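Designed protein 5L6HC3_1 (Synthetic construct, PDB 5IZS) is a computationally designed helical hairpin that associates with two further copies of itself into a homotrimer, its specificity intended to come from built-in hydrogen-bond networks. Local coordinates at residues 16-28 against 59-73. Numbering follows the deposited sequence.
Sequences ELARKLLEAVARL and SKRIVEEAEEEIRRA
Glu16 reaches toward Arg72 with an extended chain, but its OE2 stays 3.8 Å from Arg72 NH2, a long salt bridge with the carboxylate and guanidinium planes turned 48° apart. Arg72 also has Glu69 and Glu76 as charged partners; Glu69 OE1 sits off the guanidinium plane, a pairing of charge and not a hydrogen bond. Leu17 divides its methyls: CD1 lies 3.5 Å from CG of Glu69 and also touches Ile70 CG1, while CD2 meets the CB of Ala73. Lys20 lays its CG against Glu69 CG: chi1 of -180° sets that carbon beside the carbonyl carbon, and a bend at chi2 turns the chain aside; its NZ makes a weak hydrogen bond and salt bridge to Glu23 OE2 and stays beyond salt-bridge range of Glu65. Leu21 CD2 packs 3.8 Å from Ala66 CB. Here helices 6-41 and 45-82 run antiparallel, 177° between the short segments' directions with axes 9.8 Å apart, forming the hairpin of each subunit; the trimer is thus a six-helix bundle, and Leu22 of the second subunit packs on Ala66. Ala24 sets its CB against Ile62 CG2. Arg27, bent at chi3, passes over Ile62, whose CG1 lies against one guanidinium face, displaced toward its rim, while NH1 gives Glu65 OE1 a hydrogen bond of 3.0 Å within a salt bridge, in the guanidinium plane and on the syn side of the carboxylate. Replacing Ile62 by an alanine would probably leave the Arg27 guanidinium without its apolar contact on that face and open a gap beside Ala24 and Leu28. Leu28 and Ile62 lie alongside each other head to tail, Leu28 CG 3.9 Å from Ile62 CG2, and Leu28 CD2 rests against Ser59 OG, a hydroxyl hydrogen-bonded to Val55 O and to Gln29 of the second subunit.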
ATOM      1  N   GLU C  16      -9.459  10.527  -5.411  1.00 37.48           N
ATOM      2  CA  GLU C  16      -8.581  11.281  -4.533  1.00 40.06           C
ATOM      3  C   GLU C  16      -8.086  10.370  -3.410  1.00 40.32           C
ATOM      4  O   GLU C  16      -6.951  10.495  -2.948  1.00 47.02           O
ATOM      5  CB  GLU C  16      -9.309  12.502  -3.970  1.00 42.94           C
ATOM      6  CG  GLU C  16      -8.391  13.601  -3.471  1.00 47.72           C
ATOM      7  CD  GLU C  16      -9.154  14.722  -2.800  1.00 64.99           C
ATOM      8  OE1 GLU C  16     -10.398  14.633  -2.735  1.00 63.93           O
ATOM      9  OE2 GLU C  16      -8.511  15.687  -2.335  1.00 63.32           O
ATOM     10  N   LEU C  17      -8.936   9.426  -3.011  1.00 37.62           N
ATOM     11  CA  LEU C  17      -8.639   8.521  -1.905  1.00 31.53           C
ATOM     12  C   LEU C  17      -7.585   7.486  -2.293  1.00 33.02           C
ATOM     13  O   LEU C  17      -6.677   7.198  -1.514  1.00 29.91           O
ATOM     14  CB  LEU C  17      -9.917   7.826  -1.432  1.00 32.59           C
ATOM     15  CG  LEU C  17      -9.905   7.172  -0.049  1.00 31.45           C
ATOM     16  CD1 LEU C  17      -9.345   8.138   0.971  1.00 31.67           C
ATOM     17  CD2 LEU C  17     -11.312   6.737   0.344  1.00 30.84           C
ATOM     18  N   ALA C  18      -7.707   6.935  -3.499  1.00 34.62           N
ATOM     19  CA  ALA C  18      -6.740   5.958  -3.998  1.00 30.35           C
ATOM     20  C   ALA C  18      -5.357   6.588  -4.140  1.00 28.05           C
ATOM     21  O   ALA C  18      -4.341   5.952  -3.853  1.00 29.75           O
ATOM     22  CB  ALA C  18      -7.202   5.380  -5.328  1.00 30.28           C
ATOM     23  N   ARG C  19      -5.332   7.847  -4.571  1.00 26.73           N
ATOM     24  CA  ARG C  19      -4.086   8.591  -4.746  1.00 30.12           C
ATOM     25  C   ARG C  19      -3.332   8.767  -3.431  1.00 28.81           C
ATOM     26  O   ARG C  19      -2.125   8.536  -3.363  1.00 30.39           O
ATOM     27  CB  ARG C  19      -4.358   9.967  -5.359  1.00 32.38           C
ATOM     28  CG  ARG C  19      -4.739   9.951  -6.832  1.00 39.75           C
ATOM     29  CD  ARG C  19      -4.171  11.174  -7.547  1.00 47.81           C
ATOM     30  NE  ARG C  19      -4.879  11.475  -8.790  1.00 56.65           N
ATOM     31  CZ  ARG C  19      -4.627  10.896  -9.960  1.00 63.53           C
ATOM     32  NH1 ARG C  19      -3.679   9.973 -10.059  1.00 69.48           N
ATOM     33  NH2 ARG C  19      -5.327  11.238 -11.031  1.00 60.69           N
ATOM     34  N   LYS C  20      -4.052   9.183  -2.392  1.00 30.28           N
ATOM     35  CA  LYS C  20      -3.447   9.428  -1.086  1.00 32.12           C
ATOM     36  C   LYS C  20      -2.850   8.145  -0.518  1.00 27.78           C
ATOM     37  O   LYS C  20      -1.763   8.161   0.056  1.00 24.93           O
ATOM     38  CB  LYS C  20      -4.473  10.011  -0.113  1.00 36.25           C
ATOM     39  CG  LYS C  20      -3.914  10.307   1.274  1.00 40.62           C
ATOM     40  CD  LYS C  20      -2.649  11.144   1.200  1.00 45.20           C
ATOM     41  CE  LYS C  20      -2.074  11.414   2.581  1.00 48.84           C
ATOM     42  NZ  LYS C  20      -0.800  12.180   2.516  1.00 51.93           N
ATOM     43  N   LEU C  21      -3.563   7.037  -0.691  1.00 26.21           N
ATOM     44  CA  LEU C  21      -3.090   5.743  -0.215  1.00 29.69           C
ATOM     45  C   LEU C  21      -1.866   5.280  -0.997  1.00 27.39           C
ATOM     46  O   LEU C  21      -0.929   4.732  -0.421  1.00 23.13           O
ATOM     47  CB  LEU C  21      -4.206   4.703  -0.298  1.00 33.25           C
ATOM     48  CG  LEU C  21      -5.180   4.765   0.879  1.00 38.06           C
ATOM     49  CD1 LEU C  21      -6.310   3.759   0.714  1.00 35.81           C
ATOM     50  CD2 LEU C  21      -4.422   4.520   2.173  1.00 41.06           C
ATOM     51  N   LEU C  22      -1.872   5.509  -2.307  1.00 28.27           N
ATOM     52  CA  LEU C  22      -0.709   5.195  -3.129  1.00 29.69           C
ATOM     53  C   LEU C  22       0.466   6.072  -2.718  1.00 29.98           C
ATOM     54  O   LEU C  22       1.608   5.613  -2.656  1.00 34.42           O
ATOM     55  CB  LEU C  22      -1.018   5.388  -4.613  1.00 25.13           C
ATOM     56  CG  LEU C  22       0.118   5.003  -5.564  1.00 21.96           C
ATOM     57  CD1 LEU C  22       0.430   3.516  -5.452  1.00 16.26           C
ATOM     58  CD2 LEU C  22      -0.224   5.382  -6.999  1.00 19.61           C
ATOM     59  N   GLU C  23       0.169   7.338  -2.438  1.00 23.01           N
ATOM     60  CA  GLU C  23       1.168   8.283  -1.961  1.00 24.63           C
ATOM     61  C   GLU C  23       1.755   7.809  -0.634  1.00 26.78           C
ATOM     62  O   GLU C  23       2.950   7.961  -0.385  1.00 30.63           O
ATOM     63  CB  GLU C  23       0.558   9.675  -1.811  1.00 32.04           C
ATOM     64  CG  GLU C  23       1.517  10.727  -1.294  1.00 42.94           C
ATOM     65  CD  GLU C  23       0.885  12.102  -1.237  1.00 71.71           C
ATOM     66  OE1 GLU C  23       0.312  12.531  -2.260  1.00 69.81           O
ATOM     67  OE2 GLU C  23       0.956  12.747  -0.169  1.00 71.06           O
ATOM     68  N   ALA C  24       0.908   7.216   0.203  1.00 21.63           N
ATOM     69  CA  ALA C  24       1.347   6.649   1.474  1.00 20.05           C
ATOM     70  C   ALA C  24       2.266   5.453   1.244  1.00 22.52           C
ATOM     71  O   ALA C  24       3.320   5.337   1.865  1.00 28.96           O
ATOM     72  CB  ALA C  24       0.146   6.246   2.319  1.00 21.26           C
ATOM     73  N   VAL C  25       1.859   4.576   0.333  1.00 20.43           N
ATOM     74  CA  VAL C  25       2.639   3.395  -0.012  1.00 24.80           C
ATOM     75  C   VAL C  25       3.991   3.773  -0.612  1.00 23.31           C
ATOM     76  O   VAL C  25       5.014   3.162  -0.298  1.00 24.16           O
ATOM     77  CB  VAL C  25       1.862   2.493  -0.994  1.00 28.37           C
ATOM     78  CG1 VAL C  25       2.807   1.624  -1.809  1.00 23.47           C
ATOM     79  CG2 VAL C  25       0.851   1.645  -0.236  1.00 31.41           C
ATOM     80  N   ALA C  26       3.991   4.796  -1.461  1.00 26.19           N
ATOM     81  CA  ALA C  26       5.219   5.286  -2.079  1.00 27.13           C
ATOM     82  C   ALA C  26       6.199   5.825  -1.037  1.00 28.16           C
ATOM     83  O   ALA C  26       7.399   5.551  -1.104  1.00 29.54           O
ATOM     84  CB  ALA C  26       4.898   6.360  -3.106  1.00 38.80           C
ATOM     85  N   ARG C  27       5.679   6.586  -0.076  1.00 28.55           N
ATOM     86  CA  ARG C  27       6.504   7.163   0.986  1.00 30.60           C
ATOM     87  C   ARG C  27       7.092   6.083   1.886  1.00 25.25           C
ATOM     88  O   ARG C  27       8.262   6.147   2.259  1.00 19.97           O
ATOM     89  CB  ARG C  27       5.694   8.151   1.831  1.00 36.39           C
ATOM     90  CG  ARG C  27       5.696   9.582   1.308  1.00 41.53           C
ATOM     91  CD  ARG C  27       4.723  10.455   2.093  1.00 46.80           C
ATOM     92  NE  ARG C  27       5.346  11.112   3.240  1.00 51.10           N
ATOM     93  CZ  ARG C  27       4.674  11.556   4.299  1.00 54.88           C
ATOM     94  NH1 ARG C  27       3.357  11.395   4.364  1.00 55.76           N
ATOM     95  NH2 ARG C  27       5.317  12.148   5.297  1.00 58.57           N
ATOM     96  N   LEU C  28       6.275   5.094   2.232  1.00 26.26           N
ATOM     97  CA  LEU C  28       6.726   3.984   3.063  1.00 22.73           C
ATOM     98  C   LEU C  28       7.803   3.166   2.352  1.00 27.98           C
ATOM     99  O   LEU C  28       8.790   2.755   2.962  1.00 26.79           O
ATOM    100  CB  LEU C  28       5.546   3.091   3.446  1.00 14.34           C
ATOM    101  CG  LEU C  28       4.495   3.737   4.355  1.00 21.33           C
ATOM    102  CD1 LEU C  28       3.243   2.873   4.427  1.00 23.85           C
ATOM    103  CD2 LEU C  28       5.058   3.993   5.750  1.00 17.65           C
ATOM    104  N   SER C  59       6.775   5.886   9.844  1.00 28.84           N
ATOM    105  CA  SER C  59       5.811   5.003   9.192  1.00 26.44           C
ATOM    106  C   SER C  59       4.435   5.074   9.854  1.00 26.79           C
ATOM    107  O   SER C  59       3.409   5.042   9.171  1.00 25.49           O
ATOM    108  CB  SER C  59       6.318   3.559   9.191  1.00 23.01           C
ATOM    109  OG  SER C  59       7.445   3.413   8.342  1.00 20.76           O
ATOM    110  N   LYS C  60       4.416   5.171  11.182  1.00 22.79           N
ATOM    111  CA  LYS C  60       3.162   5.253  11.927  1.00 30.89           C
ATOM    112  C   LYS C  60       2.401   6.533  11.592  1.00 28.85           C
ATOM    113  O   LYS C  60       1.182   6.509  11.433  1.00 24.01           O
ATOM    114  CB  LYS C  60       3.415   5.180  13.435  1.00 41.61           C
ATOM    115  CG  LYS C  60       2.140   5.156  14.280  1.00 52.72           C
ATOM    116  CD  LYS C  60       2.448   5.043  15.769  1.00 59.25           C
ATOM    117  CE  LYS C  60       2.983   6.350  16.333  1.00 63.98           C
ATOM    118  NZ  LYS C  60       3.919   6.115  17.469  1.00 68.24           N
ATOM    119  N   ARG C  61       3.124   7.646  11.484  1.00 27.67           N
ATOM    120  CA  ARG C  61       2.506   8.929  11.156  1.00 31.01           C
ATOM    121  C   ARG C  61       1.860   8.895   9.777  1.00 26.60           C
ATOM    122  O   ARG C  61       0.748   9.383   9.594  1.00 23.69           O
ATOM    123  CB  ARG C  61       3.532  10.062  11.223  1.00 36.57           C
ATOM    124  CG  ARG C  61       3.330  10.996  12.404  1.00 48.19           C
ATOM    125  CD  ARG C  61       4.181  12.246  12.268  1.00 66.21           C
ATOM    126  NE  ARG C  61       5.589  11.923  12.066  1.00 65.50           N
ATOM    127  CZ  ARG C  61       6.366  11.378  12.994  1.00 68.05           C
ATOM    128  NH1 ARG C  61       5.866  11.084  14.187  1.00 69.57           N
ATOM    129  NH2 ARG C  61       7.638  11.119  12.726  1.00 67.22           N
ATOM    130  N   ILE C  62       2.562   8.306   8.814  1.00 26.94           N
ATOM    131  CA  ILE C  62       2.059   8.183   7.451  1.00 22.00           C
ATOM    132  C   ILE C  62       0.774   7.359   7.393  1.00 22.26           C
ATOM    133  O   ILE C  62      -0.188   7.739   6.727  1.00 26.30           O
ATOM    134  CB  ILE C  62       3.127   7.561   6.536  1.00 23.04           C
ATOM    135  CG1 ILE C  62       4.169   8.619   6.177  1.00 24.01           C
ATOM    136  CG2 ILE C  62       2.503   6.997   5.271  1.00 16.88           C
ATOM    137  CD1 ILE C  62       5.542   8.056   5.935  1.00 20.95           C
ATOM    138  N   VAL C  63       0.759   6.240   8.108  1.00 19.38           N
ATOM    139  CA  VAL C  63      -0.431   5.404   8.193  1.00 21.55           C
ATOM    140  C   VAL C  63      -1.587   6.166   8.836  1.00 29.11           C
ATOM    141  O   VAL C  63      -2.712   6.133   8.336  1.00 26.01           O
ATOM    142  CB  VAL C  63      -0.156   4.109   8.985  1.00 25.35           C
ATOM    143  CG1 VAL C  63      -1.449   3.514   9.540  1.00 24.38           C
ATOM    144  CG2 VAL C  63       0.572   3.102   8.104  1.00 24.41           C
ATOM    145  N   GLU C  64      -1.303   6.866   9.931  1.00 30.42           N
ATOM    146  CA  GLU C  64      -2.327   7.644  10.625  1.00 33.11           C
ATOM    147  C   GLU C  64      -2.831   8.809   9.772  1.00 29.92           C
ATOM    148  O   GLU C  64      -4.017   9.144   9.808  1.00 27.63           O
ATOM    149  CB  GLU C  64      -1.792   8.154  11.961  1.00 36.89           C
ATOM    150  CG  GLU C  64      -1.916   7.137  13.081  1.00 42.68           C
ATOM    151  CD  GLU C  64      -1.017   7.446  14.258  1.00 48.67           C
ATOM    152  OE1 GLU C  64      -0.286   8.457  14.203  1.00 47.10           O
ATOM    153  OE2 GLU C  64      -1.038   6.671  15.237  1.00 51.67           O
ATOM    154  N   GLU C  65      -1.932   9.415   9.000  1.00 27.23           N
ATOM    155  CA  GLU C  65      -2.318  10.460   8.054  1.00 26.79           C
ATOM    156  C   GLU C  65      -3.306   9.912   7.027  1.00 22.80           C
ATOM    157  O   GLU C  65      -4.256  10.591   6.641  1.00 22.01           O
ATOM    158  CB  GLU C  65      -1.092  11.037   7.343  1.00 24.40           C
ATOM    159  CG  GLU C  65      -0.275  12.000   8.187  1.00 32.44           C
ATOM    160  CD  GLU C  65       1.058  12.355   7.550  1.00 42.92           C
ATOM    161  OE1 GLU C  65       1.227  12.126   6.333  1.00 44.46           O
ATOM    162  OE2 GLU C  65       1.944  12.857   8.274  1.00 46.78           O
ATOM    163  N   ALA C  66      -3.083   8.672   6.605  1.00 23.61           N
ATOM    164  CA  ALA C  66      -3.941   8.033   5.611  1.00 19.48           C
ATOM    165  C   ALA C  66      -5.278   7.609   6.213  1.00 22.86           C
ATOM    166  O   ALA C  66      -6.319   7.711   5.562  1.00 22.43           O
ATOM    167  CB  ALA C  66      -3.234   6.837   4.992  1.00 20.57           C
ATOM    168  N   GLU C  67      -5.239   7.134   7.455  1.00 21.58           N
ATOM    169  CA  GLU C  67      -6.450   6.771   8.189  1.00 29.50           C
ATOM    170  C   GLU C  67      -7.351   7.987   8.370  1.00 30.74           C
ATOM    171  O   GLU C  67      -8.576   7.879   8.346  1.00 30.42           O
ATOM    172  CB  GLU C  67      -6.102   6.176   9.555  1.00 37.64           C
ATOM    173  CG  GLU C  67      -5.423   4.820   9.506  1.00 42.57           C
ATOM    174  CD  GLU C  67      -4.843   4.408  10.846  1.00 46.63           C
ATOM    175  OE1 GLU C  67      -4.740   5.271  11.742  1.00 50.72           O
ATOM    176  OE2 GLU C  67      -4.493   3.220  11.003  1.00 45.75           O
ATOM    177  N   GLU C  68      -6.729   9.148   8.541  1.00 29.81           N
ATOM    178  CA  GLU C  68      -7.456  10.382   8.787  1.00 35.25           C
ATOM    179  C   GLU C  68      -8.161  10.871   7.524  1.00 30.43           C
ATOM    180  O   GLU C  68      -9.279  11.378   7.582  1.00 25.12           O
ATOM    181  CB  GLU C  68      -6.504  11.453   9.321  1.00 44.26           C
ATOM    182  CG  GLU C  68      -7.215  12.621   9.969  1.00 59.13           C
ATOM    183  CD  GLU C  68      -8.365  12.176  10.848  1.00 68.75           C
ATOM    184  OE1 GLU C  68      -8.163  11.292  11.709  1.00 72.94           O
ATOM    185  OE2 GLU C  68      -9.477  12.707  10.673  1.00 74.97           O
ATOM    186  N   GLU C  69      -7.498  10.699   6.386  1.00 30.00           N
ATOM    187  CA  GLU C  69      -8.060  11.051   5.087  1.00 29.35           C
ATOM    188  C   GLU C  69      -9.241  10.144   4.734  1.00 26.63           C
ATOM    189  O   GLU C  69     -10.201  10.574   4.095  1.00 28.04           O
ATOM    190  CB  GLU C  69      -6.968  10.976   4.017  1.00 30.21           C
ATOM    191  CG  GLU C  69      -7.427  10.566   2.631  1.00 37.60           C
ATOM    192  CD  GLU C  69      -8.008  11.713   1.825  1.00 45.72           C
ATOM    193  OE1 GLU C  69      -8.533  12.676   2.423  1.00 52.50           O
ATOM    194  OE2 GLU C  69      -7.929  11.651   0.581  1.00 44.08           O
ATOM    195  N   ILE C  70      -9.169   8.888   5.167  1.00 25.51           N
ATOM    196  CA  ILE C  70     -10.263   7.945   4.961  1.00 26.15           C
ATOM    197  C   ILE C  70     -11.484   8.364   5.782  1.00 33.67           C
ATOM    198  O   ILE C  70     -12.617   8.288   5.304  1.00 31.75           O
ATOM    199  CB  ILE C  70      -9.835   6.507   5.321  1.00 27.06           C
ATOM    200  CG1 ILE C  70      -8.942   5.933   4.218  1.00 26.35           C
ATOM    201  CG2 ILE C  70     -11.046   5.603   5.516  1.00 29.16           C
ATOM    202  CD1 ILE C  70      -8.398   4.560   4.528  1.00 23.00           C
ATOM    203  N   ARG C  71     -11.246   8.821   7.011  1.00 35.47           N
ATOM    204  CA  ARG C  71     -12.321   9.342   7.852  1.00 38.95           C
ATOM    205  C   ARG C  71     -12.940  10.584   7.214  1.00 34.55           C
ATOM    206  O   ARG C  71     -14.128  10.851   7.390  1.00 30.98           O
ATOM    207  CB  ARG C  71     -11.818   9.673   9.263  1.00 43.40           C
ATOM    208  CG  ARG C  71     -11.721   8.476  10.203  1.00 50.58           C
ATOM    209  CD  ARG C  71     -11.265   8.899  11.598  1.00 62.44           C
ATOM    210  NE  ARG C  71     -10.846   7.755  12.408  1.00 72.35           N
ATOM    211  CZ  ARG C  71     -10.198   7.851  13.565  1.00 78.76           C
ATOM    212  NH1 ARG C  71      -9.886   9.042  14.060  1.00 80.66           N
ATOM    213  NH2 ARG C  71      -9.856   6.754  14.227  1.00 80.71           N
ATOM    214  N   ARG C  72     -12.136  11.341   6.472  1.00 35.88           N
ATOM    215  CA  ARG C  72     -12.654  12.521   5.788  1.00 39.50           C
ATOM    216  C   ARG C  72     -13.542  12.101   4.634  1.00 30.69           C
ATOM    217  O   ARG C  72     -14.644  12.622   4.476  1.00 28.76           O
ATOM    218  CB  ARG C  72     -11.536  13.417   5.272  1.00 36.16           C
ATOM    219  CG  ARG C  72     -11.959  14.869   5.114  1.00 37.77           C
ATOM    220  CD  ARG C  72     -10.796  15.731   4.658  1.00 44.78           C
ATOM    221  NE  ARG C  72     -10.380  15.425   3.294  1.00 47.36           N
ATOM    222  CZ  ARG C  72      -9.412  16.074   2.656  1.00 48.56           C
ATOM    223  NH1 ARG C  72      -8.766  17.061   3.263  1.00 50.03           N
ATOM    224  NH2 ARG C  72      -9.092  15.742   1.414  1.00 47.41           N
ATOM    225  N   ALA C  73     -13.049  11.166   3.823  1.00 31.03           N
ATOM    226  CA  ALA C  73     -13.814  10.634   2.698  1.00 31.13           C
ATOM    227  C   ALA C  73     -15.152  10.052   3.154  1.00 32.21           C
ATOM    228  O   ALA C  73     -16.183  10.302   2.533  1.00 29.72           O
ATOM    229  CB  ALA C  73     -13.004   9.587   1.956  1.00 24.29           C
TER